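Local coordinates for carboxyvinyl-carboxyphosphonate phosphorylmutase (Bacillus anthracis, PDB 4IQD), which belongs to the TIM-barrel proteins of the phosphoenolpyruvate phosphomutase family and binds pyruvic acid in several pockets of the chain, at residues E79-L84 and V92-D97; L104-T109 and K151-V156; T166-V171 and D175-R180; T219-T224 and S246-A251; Y227-F232 and Q238-P243. All blocks are in the same frame, centred on the assembly; numbering follows the deposited sequence. Where two conformers were deposited one is given.

Contact 1 of 5, residues E79-L84 and V92-D97; sequences ERARDL and VLVDID. With PYR (pyruvic acid), chain F.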
# COMPACT_ATOMS: atom_id res chain seq x y z
N GLU A 79 3.19 12.40 -1.50
CA GLU A 79 1.99 11.87 -2.12
C GLU A 79 1.33 10.78 -1.28
O GLU A 79 0.11 10.74 -1.16
CB GLU A 79 2.28 11.33 -3.52
CG GLU A 79 1.97 12.30 -4.64
CD GLU A 79 1.56 11.60 -5.92
OE1 GLU A 79 0.73 12.16 -6.66
OE2 GLU A 79 2.07 10.49 -6.18
N ARG A 80 2.13 9.89 -0.70
CA ARG A 80 1.58 8.88 0.18
C ARG A 80 0.99 9.55 1.42
O ARG A 80 -0.02 9.10 1.96
CB ARG A 80 2.65 7.85 0.57
CG ARG A 80 2.15 6.70 1.45
CD ARG A 80 1.01 5.91 0.80
NE ARG A 80 1.38 5.31 -0.48
CZ ARG A 80 1.98 4.13 -0.62
NH1 ARG A 80 2.28 3.41 0.46
NH2 ARG A 80 2.27 3.67 -1.82
N ALA A 81 1.62 10.64 1.86
CA ALA A 81 1.12 11.40 3.00
C ALA A 81 -0.21 12.04 2.65
O ALA A 81 -1.09 12.16 3.50
CB ALA A 81 2.13 12.45 3.42
N ARG A 82 -0.34 12.46 1.40
CA ARG A 82 -1.59 13.00 0.89
C ARG A 82 -2.68 11.96 1.09
O ARG A 82 -3.74 12.27 1.63
CB ARG A 82 -1.47 13.30 -0.60
CG ARG A 82 -2.26 14.49 -1.09
CD ARG A 82 -1.31 15.61 -1.45
NE ARG A 82 -1.69 16.28 -2.69
CZ ARG A 82 -2.35 17.43 -2.75
NH1 ARG A 82 -2.70 18.05 -1.63
NH2 ARG A 82 -2.65 17.97 -3.93
N ASP A 83 -2.39 10.74 0.66
CA ASP A 83 -3.32 9.62 0.78
C ASP A 83 -3.84 9.48 2.19
O ASP A 83 -5.03 9.23 2.40
CB ASP A 83 -2.63 8.32 0.38
CG ASP A 83 -2.26 8.27 -1.08
OD1 ASP A 83 -2.44 9.29 -1.78
OD2 ASP A 83 -1.79 7.20 -1.53
N LEU A 84 -2.95 9.65 3.16
CA LEU A 84 -3.31 9.48 4.56
C LEU A 84 -4.30 10.54 5.01
O LEU A 84 -5.36 10.21 5.54
CB LEU A 84 -2.06 9.50 5.44
CG LEU A 84 -1.43 8.13 5.73
CD1 LEU A 84 -1.05 7.40 4.45
CD2 LEU A 84 -0.23 8.26 6.66
N VAL A 92 -1.07 14.04 10.69
CA VAL A 92 -0.09 13.03 10.34
C VAL A 92 1.33 13.57 10.49
O VAL A 92 1.67 14.61 9.91
CB VAL A 92 -0.30 12.52 8.91
CG1 VAL A 92 0.83 11.59 8.50
CG2 VAL A 92 -1.64 11.81 8.80
N LEU A 93 2.13 12.88 11.28
CA LEU A 93 3.55 13.16 11.42
C LEU A 93 4.33 12.35 10.40
O LEU A 93 4.25 11.12 10.37
CB LEU A 93 4.03 12.83 12.83
CG LEU A 93 5.53 12.77 13.11
CD1 LEU A 93 6.20 14.12 12.94
CD2 LEU A 93 5.75 12.24 14.52
N VAL A 94 5.08 13.04 9.55
CA VAL A 94 5.80 12.40 8.48
C VAL A 94 7.30 12.42 8.71
O VAL A 94 7.90 13.47 8.90
CB VAL A 94 5.50 13.06 7.13
CG1 VAL A 94 6.37 12.47 6.04
CG2 VAL A 94 4.03 12.90 6.80
N ASP A 95 7.90 11.23 8.71
CA ASP A 95 9.35 11.10 8.76
C ASP A 95 9.94 11.57 7.44
O ASP A 95 9.80 10.91 6.42
CB ASP A 95 9.72 9.64 9.01
CG ASP A 95 11.22 9.39 8.97
OD1 ASP A 95 12.00 10.36 9.09
OD2 ASP A 95 11.62 8.22 8.83
N ILE A 96 10.59 12.73 7.46
CA ILE A 96 11.21 13.25 6.25
C ILE A 96 12.73 13.05 6.22
O ILE A 96 13.43 13.76 5.51
CB ILE A 96 10.87 14.74 6.03
CG1 ILE A 96 11.48 15.61 7.14
CG2 ILE A 96 9.36 14.93 5.97
CD1 ILE A 96 11.54 17.08 6.78
N ASP A 97 13.22 12.08 6.99
CA ASP A 97 14.65 11.81 7.09
C ASP A 97 15.44 13.07 7.43
O ASP A 97 15.28 13.64 8.50
CB ASP A 97 15.18 11.18 5.79
CG ASP A 97 14.58 9.82 5.51
OD1 ASP A 97 14.17 9.14 6.47
OD2 ASP A 97 14.52 9.42 4.33
C PYR F . 1.12 6.11 -4.85
O PYR F . 1.47 6.69 -5.98
OXT PYR F . 1.05 4.80 -4.78
CA PYR F . 0.83 6.88 -3.74
O3 PYR F . 1.02 6.40 -2.53
CB PYR F . 0.30 8.28 -3.91

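Contact 2 of 5, residues L104-T109 and K151-V156; sequences LNVART and KAIKEV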
# COMPACT_ATOMS: atom_id res chain seq x y z
N LEU A 104 17.87 24.13 0.86
CA LEU A 104 16.89 24.43 -0.17
C LEU A 104 15.95 23.25 -0.40
O LEU A 104 14.75 23.44 -0.56
CB LEU A 104 17.58 24.83 -1.46
CG LEU A 104 18.47 26.06 -1.29
CD1 LEU A 104 19.18 26.38 -2.58
CD2 LEU A 104 17.66 27.25 -0.80
N ASN A 105 16.50 22.04 -0.40
CA ASN A 105 15.68 20.84 -0.50
C ASN A 105 14.75 20.70 0.69
O ASN A 105 13.58 20.34 0.54
CB ASN A 105 16.57 19.60 -0.61
CG ASN A 105 17.39 19.59 -1.87
OD1 ASN A 105 18.62 19.68 -1.83
ND2 ASN A 105 16.73 19.49 -3.01
N VAL A 106 15.28 20.99 1.87
CA VAL A 106 14.49 20.96 3.10
C VAL A 106 13.36 21.97 2.99
O VAL A 106 12.24 21.72 3.44
CB VAL A 106 15.36 21.29 4.32
CG1 VAL A 106 14.50 21.57 5.54
CG2 VAL A 106 16.32 20.16 4.60
N ALA A 107 13.66 23.11 2.38
CA ALA A 107 12.67 24.16 2.18
C ALA A 107 11.52 23.71 1.28
O ALA A 107 10.36 24.02 1.55
CB ALA A 107 13.33 25.40 1.61
N ARG A 108 11.84 22.97 0.22
CA ARG A 108 10.83 22.49 -0.71
C ARG A 108 10.03 21.34 -0.12
O ARG A 108 8.82 21.24 -0.32
CB ARG A 108 11.46 22.07 -2.05
CG ARG A 108 10.64 21.06 -2.83
CD ARG A 108 10.46 21.46 -4.28
NE ARG A 108 9.53 20.57 -4.97
CZ ARG A 108 9.87 19.75 -5.97
NH1 ARG A 108 8.95 18.98 -6.54
NH2 ARG A 108 11.12 19.72 -6.41
N THR A 109 10.72 20.47 0.61
CA THR A 109 10.06 19.37 1.31
C THR A 109 9.00 19.91 2.25
O THR A 109 7.89 19.38 2.32
CB THR A 109 11.08 18.53 2.09
OG1 THR A 109 11.97 17.88 1.17
CG2 THR A 109 10.38 17.48 2.94
N LYS A 151 15.68 25.97 10.94
CA LYS A 151 15.42 27.37 10.66
C LYS A 151 14.82 27.56 9.28
O LYS A 151 13.97 28.42 9.07
CB LYS A 151 16.71 28.19 10.77
CG LYS A 151 17.25 28.32 12.19
CD LYS A 151 18.72 28.72 12.20
CE LYS A 151 18.94 30.10 11.63
NZ LYS A 151 20.38 30.51 11.76
N ALA A 152 15.27 26.74 8.33
CA ALA A 152 14.71 26.75 6.98
C ALA A 152 13.23 26.39 7.00
O ALA A 152 12.42 27.01 6.31
CB ALA A 152 15.48 25.79 6.09
N ILE A 153 12.88 25.39 7.79
CA ILE A 153 11.49 24.99 7.93
C ILE A 153 10.65 26.09 8.58
O ILE A 153 9.62 26.48 8.03
CB ILE A 153 11.35 23.69 8.72
CG1 ILE A 153 12.10 22.56 8.01
CG2 ILE A 153 9.89 23.32 8.88
CD1 ILE A 153 12.02 21.23 8.72
N LYS A 154 11.09 26.58 9.73
CA LYS A 154 10.39 27.66 10.43
C LYS A 154 10.19 28.87 9.54
O LYS A 154 9.21 29.60 9.68
CB LYS A 154 11.16 28.10 11.68
CG LYS A 154 11.21 27.09 12.82
CD LYS A 154 9.82 26.59 13.19
CE LYS A 154 8.89 27.70 13.65
NZ LYS A 154 7.50 27.18 13.83
N GLU A 155 11.12 29.07 8.62
CA GLU A 155 11.05 30.21 7.71
C GLU A 155 9.98 30.04 6.65
O GLU A 155 9.14 30.91 6.46
CB GLU A 155 12.41 30.43 7.04
CG GLU A 155 12.40 31.58 6.06
CD GLU A 155 11.85 32.85 6.67
OE1 GLU A 155 12.26 33.18 7.80
OE2 GLU A 155 11.01 33.51 6.02
N VAL A 156 10.01 28.91 5.95
CA VAL A 156 9.13 28.70 4.81
C VAL A 156 7.76 28.16 5.23
O VAL A 156 6.75 28.46 4.60
CB VAL A 156 9.77 27.76 3.77
CG1 VAL A 156 8.88 27.63 2.55
CG2 VAL A 156 11.13 28.28 3.36

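Contact 3 of 5, residues T166-V171 and D175-R180; sequences TDARGV and DEAIER. With PYR (pyruvic acid), chain D.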
# COMPACT_ATOMS: atom_id res chain seq x y z
N THR A 166 17.34 12.86 17.11
CA THR A 166 18.79 12.82 17.26
C THR A 166 19.26 11.41 17.62
O THR A 166 18.69 10.74 18.48
CB THR A 166 19.29 13.86 18.29
OG1 THR A 166 20.71 13.74 18.44
CG2 THR A 166 18.63 13.66 19.65
N ASP A 167 20.30 10.95 16.92
CA ASP A 167 20.87 9.63 17.19
C ASP A 167 22.17 9.76 17.98
O ASP A 167 23.01 8.87 17.96
CB ASP A 167 21.14 8.88 15.89
CG ASP A 167 19.87 8.31 15.28
OD1 ASP A 167 19.59 7.12 15.49
OD2 ASP A 167 19.16 9.06 14.58
N ALA A 168 22.31 10.88 18.69
CA ALA A 168 23.56 11.24 19.36
C ALA A 168 23.87 10.45 20.63
O ALA A 168 25.02 10.38 21.05
CB ALA A 168 23.61 12.73 19.65
N ARG A 169 22.85 9.85 21.24
CA ARG A 169 23.06 9.06 22.45
C ARG A 169 24.04 7.91 22.23
O ARG A 169 25.04 7.79 22.94
CB ARG A 169 21.74 8.51 22.98
CG ARG A 169 21.89 7.58 24.17
CD ARG A 169 22.59 8.29 25.31
NE ARG A 169 22.90 7.41 26.43
CZ ARG A 169 24.01 6.69 26.54
NH1 ARG A 169 24.92 6.72 25.58
NH2 ARG A 169 24.20 5.93 27.61
N GLY A 170 23.75 7.08 21.24
CA GLY A 170 24.51 5.86 21.03
C GLY A 170 25.82 6.04 20.30
O GLY A 170 26.55 5.07 20.09
N VAL A 171 26.14 7.27 19.91
CA VAL A 171 27.37 7.53 19.18
C VAL A 171 28.26 8.57 19.86
O VAL A 171 29.49 8.51 19.76
CB VAL A 171 27.08 7.91 17.71
CG1 VAL A 171 26.34 9.23 17.64
CG2 VAL A 171 28.37 7.96 16.90
N ASP A 175 24.86 13.38 27.52
CA ASP A 175 24.95 14.83 27.62
C ASP A 175 25.12 15.49 26.26
O ASP A 175 24.69 16.62 26.05
CB ASP A 175 26.09 15.24 28.55
CG ASP A 175 25.75 15.05 30.01
OD1 ASP A 175 24.56 15.20 30.37
OD2 ASP A 175 26.67 14.75 30.80
N GLU A 176 25.75 14.77 25.34
CA GLU A 176 25.91 15.25 23.98
C GLU A 176 24.56 15.39 23.31
O GLU A 176 24.29 16.37 22.63
CB GLU A 176 26.75 14.27 23.16
CG GLU A 176 27.94 14.89 22.50
CD GLU A 176 29.22 14.51 23.19
OE1 GLU A 176 30.29 14.77 22.62
OE2 GLU A 176 29.14 13.95 24.31
N ALA A 177 23.72 14.38 23.50
CA ALA A 177 22.39 14.40 22.93
C ALA A 177 21.57 15.54 23.52
O ALA A 177 20.89 16.26 22.79
CB ALA A 177 21.70 13.07 23.17
N ILE A 178 21.66 15.72 24.83
CA ILE A 178 20.94 16.78 25.52
C ILE A 178 21.31 18.14 24.96
O ILE A 178 20.45 19.00 24.75
CB ILE A 178 21.19 16.75 27.04
CG1 ILE A 178 20.49 15.55 27.67
CG2 ILE A 178 20.72 18.05 27.69
CD1 ILE A 178 20.67 15.45 29.17
N GLU A 179 22.60 18.34 24.71
CA GLU A 179 23.09 19.58 24.13
C GLU A 179 22.53 19.80 22.73
O GLU A 179 22.01 20.87 22.43
CB GLU A 179 24.62 19.61 24.10
CG GLU A 179 25.27 19.88 25.44
CD GLU A 179 25.03 21.30 25.93
OE1 GLU A 179 24.48 21.47 27.04
OE2 GLU A 179 25.39 22.25 25.20
N ARG A 180 22.63 18.78 21.89
CA ARG A 180 22.09 18.85 20.54
C ARG A 180 20.60 19.17 20.59
O ARG A 180 20.14 20.09 19.93
CB ARG A 180 22.29 17.53 19.79
CG ARG A 180 23.68 17.32 19.22
CD ARG A 180 23.67 16.12 18.28
NE ARG A 180 24.95 15.90 17.62
CZ ARG A 180 25.26 16.38 16.42
NH1 ARG A 180 24.39 17.12 15.74
NH2 ARG A 180 26.44 16.13 15.89
C PYR D . 27.77 10.52 28.44
O PYR D . 28.20 11.49 27.67
OXT PYR D . 27.06 10.81 29.50
CA PYR D . 28.07 9.21 28.10
O3 PYR D . 27.26 8.22 28.41
CB PYR D . 29.35 8.92 27.37

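Contact 4 of 5, residues T219-T224 and S246-A251; sequences TEFGKT and SLRVAA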
# COMPACT_ATOMS: atom_id res chain seq x y z
N THR A 219 9.10 0.79 18.12
CA THR A 219 9.27 -0.13 17.01
C THR A 219 9.70 -1.49 17.56
O THR A 219 10.43 -1.57 18.54
CB THR A 219 10.27 0.42 15.98
OG1 THR A 219 10.33 -0.46 14.85
CG2 THR A 219 11.65 0.57 16.59
N GLU A 220 9.21 -2.56 16.93
CA GLU A 220 9.43 -3.91 17.44
C GLU A 220 10.84 -4.40 17.13
O GLU A 220 11.44 -3.99 16.13
CB GLU A 220 8.40 -4.87 16.86
CG GLU A 220 6.95 -4.46 17.11
CD GLU A 220 6.47 -3.37 16.17
OE1 GLU A 220 7.12 -3.17 15.12
OE2 GLU A 220 5.47 -2.71 16.48
N PHE A 221 11.36 -5.27 17.99
CA PHE A 221 12.68 -5.87 17.82
C PHE A 221 13.79 -4.83 17.74
O PHE A 221 14.75 -5.00 16.99
CB PHE A 221 12.72 -6.76 16.57
CG PHE A 221 11.47 -7.55 16.35
CD1 PHE A 221 11.12 -8.57 17.22
CD2 PHE A 221 10.64 -7.27 15.28
CE1 PHE A 221 9.97 -9.30 17.03
CE2 PHE A 221 9.48 -8.00 15.08
CZ PHE A 221 9.15 -9.01 15.95
N GLY A 222 13.65 -3.76 18.51
CA GLY A 222 14.63 -2.68 18.50
C GLY A 222 15.30 -2.49 19.84
O GLY A 222 15.21 -3.35 20.71
N LYS A 223 15.96 -1.35 20.01
CA LYS A 223 16.74 -1.05 21.21
C LYS A 223 15.87 -0.55 22.35
O LYS A 223 16.38 0.00 23.33
CB LYS A 223 17.80 0.02 20.90
CG LYS A 223 18.44 -0.10 19.54
CD LYS A 223 19.91 -0.49 19.65
CE LYS A 223 20.57 -0.46 18.28
NZ LYS A 223 22.00 -0.89 18.33
N THR A 224 14.57 -0.74 22.23
CA THR A 224 13.63 -0.26 23.23
C THR A 224 12.72 -1.39 23.70
O THR A 224 12.15 -2.12 22.87
CB THR A 224 12.80 0.91 22.68
OG1 THR A 224 13.67 1.86 22.06
CG2 THR A 224 12.03 1.60 23.79
N SER A 246 2.16 -1.78 11.23
CA SER A 246 1.14 -2.03 10.22
C SER A 246 1.66 -2.91 9.08
O SER A 246 0.95 -3.79 8.60
CB SER A 246 0.60 -0.71 9.66
OG SER A 246 1.60 -0.03 8.92
N LEU A 247 2.89 -2.68 8.66
CA LEU A 247 3.48 -3.44 7.57
C LEU A 247 3.99 -4.80 8.04
O LEU A 247 3.95 -5.77 7.28
CB LEU A 247 4.61 -2.64 6.90
CG LEU A 247 5.37 -3.35 5.78
CD1 LEU A 247 5.50 -2.45 4.56
CD2 LEU A 247 6.74 -3.79 6.27
N ARG A 248 4.45 -4.87 9.28
CA ARG A 248 4.96 -6.11 9.84
C ARG A 248 3.87 -7.18 9.90
O ARG A 248 4.10 -8.33 9.53
CB ARG A 248 5.52 -5.89 11.24
CG ARG A 248 6.75 -5.00 11.29
CD ARG A 248 7.66 -5.45 12.41
NE ARG A 248 8.53 -4.39 12.90
CZ ARG A 248 9.72 -4.10 12.39
NH1 ARG A 248 10.18 -4.79 11.35
NH2 ARG A 248 10.44 -3.12 12.91
N VAL A 249 2.69 -6.79 10.37
CA VAL A 249 1.57 -7.71 10.50
C VAL A 249 0.96 -8.05 9.14
O VAL A 249 0.48 -9.16 8.92
CB VAL A 249 0.47 -7.15 11.43
CG1 VAL A 249 0.98 -7.07 12.86
CG2 VAL A 249 0.00 -5.79 10.97
N ALA A 250 0.99 -7.09 8.22
CA ALA A 250 0.43 -7.28 6.89
C ALA A 250 1.28 -8.26 6.10
O ALA A 250 0.76 -9.15 5.43
CB ALA A 250 0.33 -5.95 6.16
N ALA A 251 2.59 -8.09 6.20
CA ALA A 251 3.52 -8.95 5.48
C ALA A 251 3.43 -10.38 6.00
O ALA A 251 3.58 -11.34 5.24
CB ALA A 251 4.93 -8.43 5.60

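Contact 5 of 5, residues Y227-F232 and Q238-P243; sequences YSAEEF and QMVIYP. With PYR (pyruvic acid), chain E.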
# COMPACT_ATOMS: atom_id res chain seq x y z
N TYR A 227 7.50 -1.14 26.73
CA TYR A 227 6.76 -0.40 27.73
C TYR A 227 5.39 -0.06 27.18
O TYR A 227 5.22 0.10 25.97
CB TYR A 227 7.48 0.90 28.08
CG TYR A 227 8.77 0.72 28.82
CD1 TYR A 227 9.98 1.00 28.21
CD2 TYR A 227 8.79 0.28 30.14
CE1 TYR A 227 11.18 0.84 28.88
CE2 TYR A 227 9.97 0.12 30.82
CZ TYR A 227 11.17 0.40 30.19
OH TYR A 227 12.35 0.24 30.87
N SER A 228 4.40 0.04 28.06
CA SER A 228 3.09 0.49 27.64
C SER A 228 3.14 2.00 27.45
O SER A 228 4.12 2.65 27.83
CB SER A 228 2.02 0.10 28.66
OG SER A 228 2.24 0.75 29.91
N ALA A 229 2.09 2.57 26.85
CA ALA A 229 2.02 4.01 26.66
C ALA A 229 1.90 4.71 28.01
O ALA A 229 2.46 5.79 28.22
CB ALA A 229 0.85 4.37 25.77
N GLU A 230 1.17 4.08 28.93
CA GLU A 230 1.03 4.59 30.29
C GLU A 230 2.39 4.62 30.96
O GLU A 230 2.72 5.56 31.68
CB GLU A 230 0.07 3.69 31.09
CG GLU A 230 -0.02 4.02 32.57
CD GLU A 230 -0.90 5.21 32.87
OE1 GLU A 230 -1.64 5.65 31.96
OE2 GLU A 230 -0.86 5.71 34.02
N GLU A 231 3.19 3.59 30.71
CA GLU A 231 4.54 3.55 31.24
C GLU A 231 5.38 4.71 30.71
O GLU A 231 5.90 5.48 31.49
CB GLU A 231 5.20 2.19 30.97
CG GLU A 231 4.81 1.14 32.01
CD GLU A 231 5.08 -0.28 31.55
OE1 GLU A 231 5.23 -1.17 32.41
OE2 GLU A 231 5.12 -0.51 30.33
N PHE A 232 5.45 4.86 29.39
CA PHE A 232 6.16 5.99 28.78
C PHE A 232 5.70 7.33 29.33
O PHE A 232 6.51 8.25 29.49
CB PHE A 232 5.96 6.01 27.27
CG PHE A 232 6.71 4.94 26.55
CD1 PHE A 232 6.04 3.93 25.90
CD2 PHE A 232 8.10 4.95 26.52
CE1 PHE A 232 6.73 2.95 25.24
CE2 PHE A 232 8.79 3.97 25.85
CZ PHE A 232 8.11 2.97 25.21
N GLN A 238 5.29 12.31 26.02
CA GLN A 238 3.97 12.87 25.76
C GLN A 238 3.38 12.37 24.44
O GLN A 238 2.27 12.73 24.07
CB GLN A 238 4.04 14.39 25.79
CG GLN A 238 4.66 14.91 27.08
CD GLN A 238 4.83 16.40 27.10
OE1 GLN A 238 3.94 17.15 26.69
NE2 GLN A 238 5.98 16.86 27.57
N MSE A 239 4.14 11.54 23.73
CA MSE A 239 3.65 10.90 22.52
C MSE A 239 4.51 9.68 22.22
O MSE A 239 5.68 9.63 22.59
CB MSE A 239 3.66 11.87 21.34
CG MSE A 239 4.98 11.96 20.61
SE MSE A 239 5.08 13.50 19.42
CE MSE A 239 5.49 14.86 20.76
N VAL A 240 3.92 8.69 21.57
CA VAL A 240 4.63 7.46 21.25
C VAL A 240 4.20 6.92 19.90
O VAL A 240 3.01 6.86 19.58
CB VAL A 240 4.44 6.39 22.34
CG1 VAL A 240 2.98 6.27 22.73
CG2 VAL A 240 4.99 5.05 21.90
N ILE A 241 5.18 6.53 19.09
CA ILE A 241 4.91 6.02 17.75
C ILE A 241 5.07 4.50 17.65
O ILE A 241 5.91 3.90 18.34
CB ILE A 241 5.81 6.69 16.70
CG1 ILE A 241 7.28 6.45 17.03
CG2 ILE A 241 5.53 8.19 16.63
CD1 ILE A 241 8.23 7.03 16.01
N TYR A 242 4.26 3.90 16.79
CA TYR A 242 4.36 2.49 16.46
C TYR A 242 4.51 2.42 14.95
O TYR A 242 3.55 2.12 14.23
CB TYR A 242 3.10 1.74 16.94
CG TYR A 242 2.77 1.98 18.40
CD1 TYR A 242 3.20 1.10 19.38
CD2 TYR A 242 2.04 3.09 18.80
CE1 TYR A 242 2.91 1.32 20.72
CE2 TYR A 242 1.74 3.32 20.13
CZ TYR A 242 2.18 2.43 21.08
OH TYR A 242 1.89 2.65 22.41
N PRO A 243 5.72 2.72 14.46
CA PRO A 243 6.01 3.13 13.08
C PRO A 243 5.78 2.07 12.01
O PRO A 243 5.25 2.39 10.94
CB PRO A 243 7.50 3.48 13.12
CG PRO A 243 7.84 3.63 14.55
CD PRO A 243 6.94 2.69 15.27
C PYR E . 8.07 -3.80 30.90
O PYR E . 8.57 -3.14 29.89
OXT PYR E . 8.10 -3.26 32.10
CA PYR E . 7.55 -5.07 30.72
O3 PYR E . 7.36 -5.86 31.74
CB PYR E . 7.16 -5.55 29.35
O HOH W 1 3.68 1.22 23.83

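Contact 1 of 5, residues E79-L84 and V92-D97
L84 and V92 meet at about a right angle where helix 74-88 packs on the next strand of the TIM barrel, 92-95. The leucine brings its methyl CD2 to CG1 of V92, 3.9 Å away. The other branch of V92 turns back to the root of the same leucine, with CG2 4.1 Å from L84 CB. With chi1 at 173°, CG1 of the valine stands anti to the backbone N and CG2 beside it, and both face the leucine. Further along the strand, CG2 of V94 touches CB of A81 at 3.9 Å. V92 and V94 alternate with L93 and D95, whose side chains leave by the other face of the strand; D95 lines a pyruvic acid pocket.

The polar residues of the helix point elsewhere. R80 bends at chi2 and chi3, which brings the edge of its guanidinium to the pyruvic acid of chain F. The NE-H points almost straight at O3 of the ligand, though the modelled separation is too short to trust, and NH2 adds a weak bond to OXT of the ligand at 3.4 Å. R80 of the second subunit also bonds this ligand. Past the strand end, an Asx turn ties D97 N to OD1 of D95 at 3.0 Å, the N-H coming from above the carboxylate plane, 50° out of it.

Contact 2 of 5, residues L104-T109 and K151-V156
V106 of helix 103-115 points its side chain at helix 143-156. Its CB stands back, 4.8 Å from A152 CB, and the work falls to one branch. With chi1 at 167°, CG1 lies anti to the backbone N and points at the facing helix. This methyl touches I153 twice, meeting CG1 of the isoleucine at 3.6 Å and its CD1 at 4.0 Å. The two side chains cross at about a right angle, and the valine methyl sits against the middle of the isoleucine chain, nearer CG1 than CD1. A152 CB lies at a looser 4.4 Å from CG1 of V106.

Next to V106, A107 offers its CB to CG2 of V156, 4.0 Å away, while the other valine methyl comes up to the carbonyl oxygen of A107. Two alanines sit at the nearest point of the backbones, A107 CA and A152 CA being 5.8 Å apart. The axes of the two short segments approach to 8.7 Å and cross at -42°. I153 also rests on I162 of strand 161-166, and T109 on I96 in the loop after strand 92-95. This is how consecutive helices of a beta/alpha barrel pack side by side round its outside.

Contact 3 of 5, residues T166-V171 and D175-R180
OG1 of T166 has three neighbours: A168 N donates to it at 3.3 Å, D125 OD2 shares a hydrogen bond with it, and CD of R180 rests against it at 3.8 Å. The first of these is an ST turn. It bends the chain as it leaves barrel strand 161-166 for the loop that leads to helix 174-187, a beta-to-alpha step of the TIM barrel.

Just after the turn, CB of A168 faces the helix. There it touches CD of R180 at 3.7 Å and CA of A177 at 3.9 Å. A177 in turn lays its own CB near the backbone N of R169, and the two backbones come close, their CA atoms 4.9 Å apart at A168 and A177. R180 is extended from CG to NE, and its CD is the methylene that touches T166 OG1 and A168 CB. Beyond it the guanidinium bonds, among others, Y184 OH through NH1 and V141 O through NH2.

The side chain of R169 runs on past this packing to a salt bridge of its NH2 with E202. O3 of the pyruvic acid of chain D lies over one face of the R169 guanidinium, 3.9 Å from NH2, a contact and not a hydrogen bond.

Contact 4 of 5, residues T219-T224 and S246-A251
The two backbones stay well apart, E220 CA and R248 CA being 9.1 Å from each other, and the long side chain of R248 bridges the gap from helix 245-264 to the loop 219-224. The tightest link is a salt bridge: NE of R248 donates to OE1 of E220 at 2.9 Å. The bond is fairly straight. The oxygen lies in the guanidinium plane and is met on the anti side of the carboxylate, whose own plane stands 83° from that of the guanidinium. A bend at chi2 turns the E220 carboxylate to R248 NE, and the two chains slide past each other in opposite directions.

NH2 of the same arginine makes a longer, more bent bond to T219 OG1 (3.3 Å, 142°), again close to the guanidinium plane, and two N-H groups help fix the rotation of the group. F221 stands steeply against it, the planes 73° apart, with CD2 4.3 Å above one face of the R248 guanidinium near its rim. The ring also puts its edge toward the arginine methylene, with F221 CE2 4.1 Å from R248 CD.

E220 has further duties. Its OE2 is bonded to T245 OG1 at the start of the helix and to Q267 NE2 of the second subunit, and its carbonyl to R277 of that subunit. R248 thus links helix 245-264 to the loop whose T219 lines a pyruvic acid pocket of the barrel, beside the subunit interface.

Contact 5 of 5, residues Y227-F232 and Q238-P243
A chi1 of 47° puts CG1 of V240 between its backbone N and carbonyl carbon, where it meets CB of A229 at 4.2 Å. Y242, with CG beside its backbone N (chi1 -52°), brings its OH to 3.9 Å from the same methyl, A229 CB. The other valine branch, CG2, approaches CD1 of F232 at 4.3 Å.

A water joins the two segments, bound to Y242 OH at 2.7 Å and to the carbonyl oxygen of Y227; the same hydroxyl bonds Q32 NE2. At the helix start S228 and E231 form a capping box, with E231 N donating to S228 OG at 3.1 Å; the return bond from S228 N to E231 OE2 is modelled too short to trust in length. The pyruvic acid of chain E sets its O 3.4 Å from CD2 of Y227.

Helix 229-234 thus lies over strand 239-242 as the crossover of a beta-alpha-beta unit: F232 also rests on A216 of strand 215-217, and A229 on Q32 of strand 31-34.

Overall arrangement
All five contacts belong to one TIM barrel. Contacts 1 and 2 follow each other along the chain and touch through I96 CD1 and T109 CG2, 4.0 Å apart, although their centres are about 16 Å apart. Contact 5 is nested in the loop closed by contact 4, and T219 CA meets P243 CD at 4.0 Å. Across the barrel, contacts 2 and 4 have centres about 31 Å apart. D95 of contact 1, T219 of contact 4 and P243 of contact 5 converge on one pyruvic acid pocket. Further pyruvic acid molecules sit at contacts 1, 3 and 5. Contacts 1, 4 and 5 touch the second subunit.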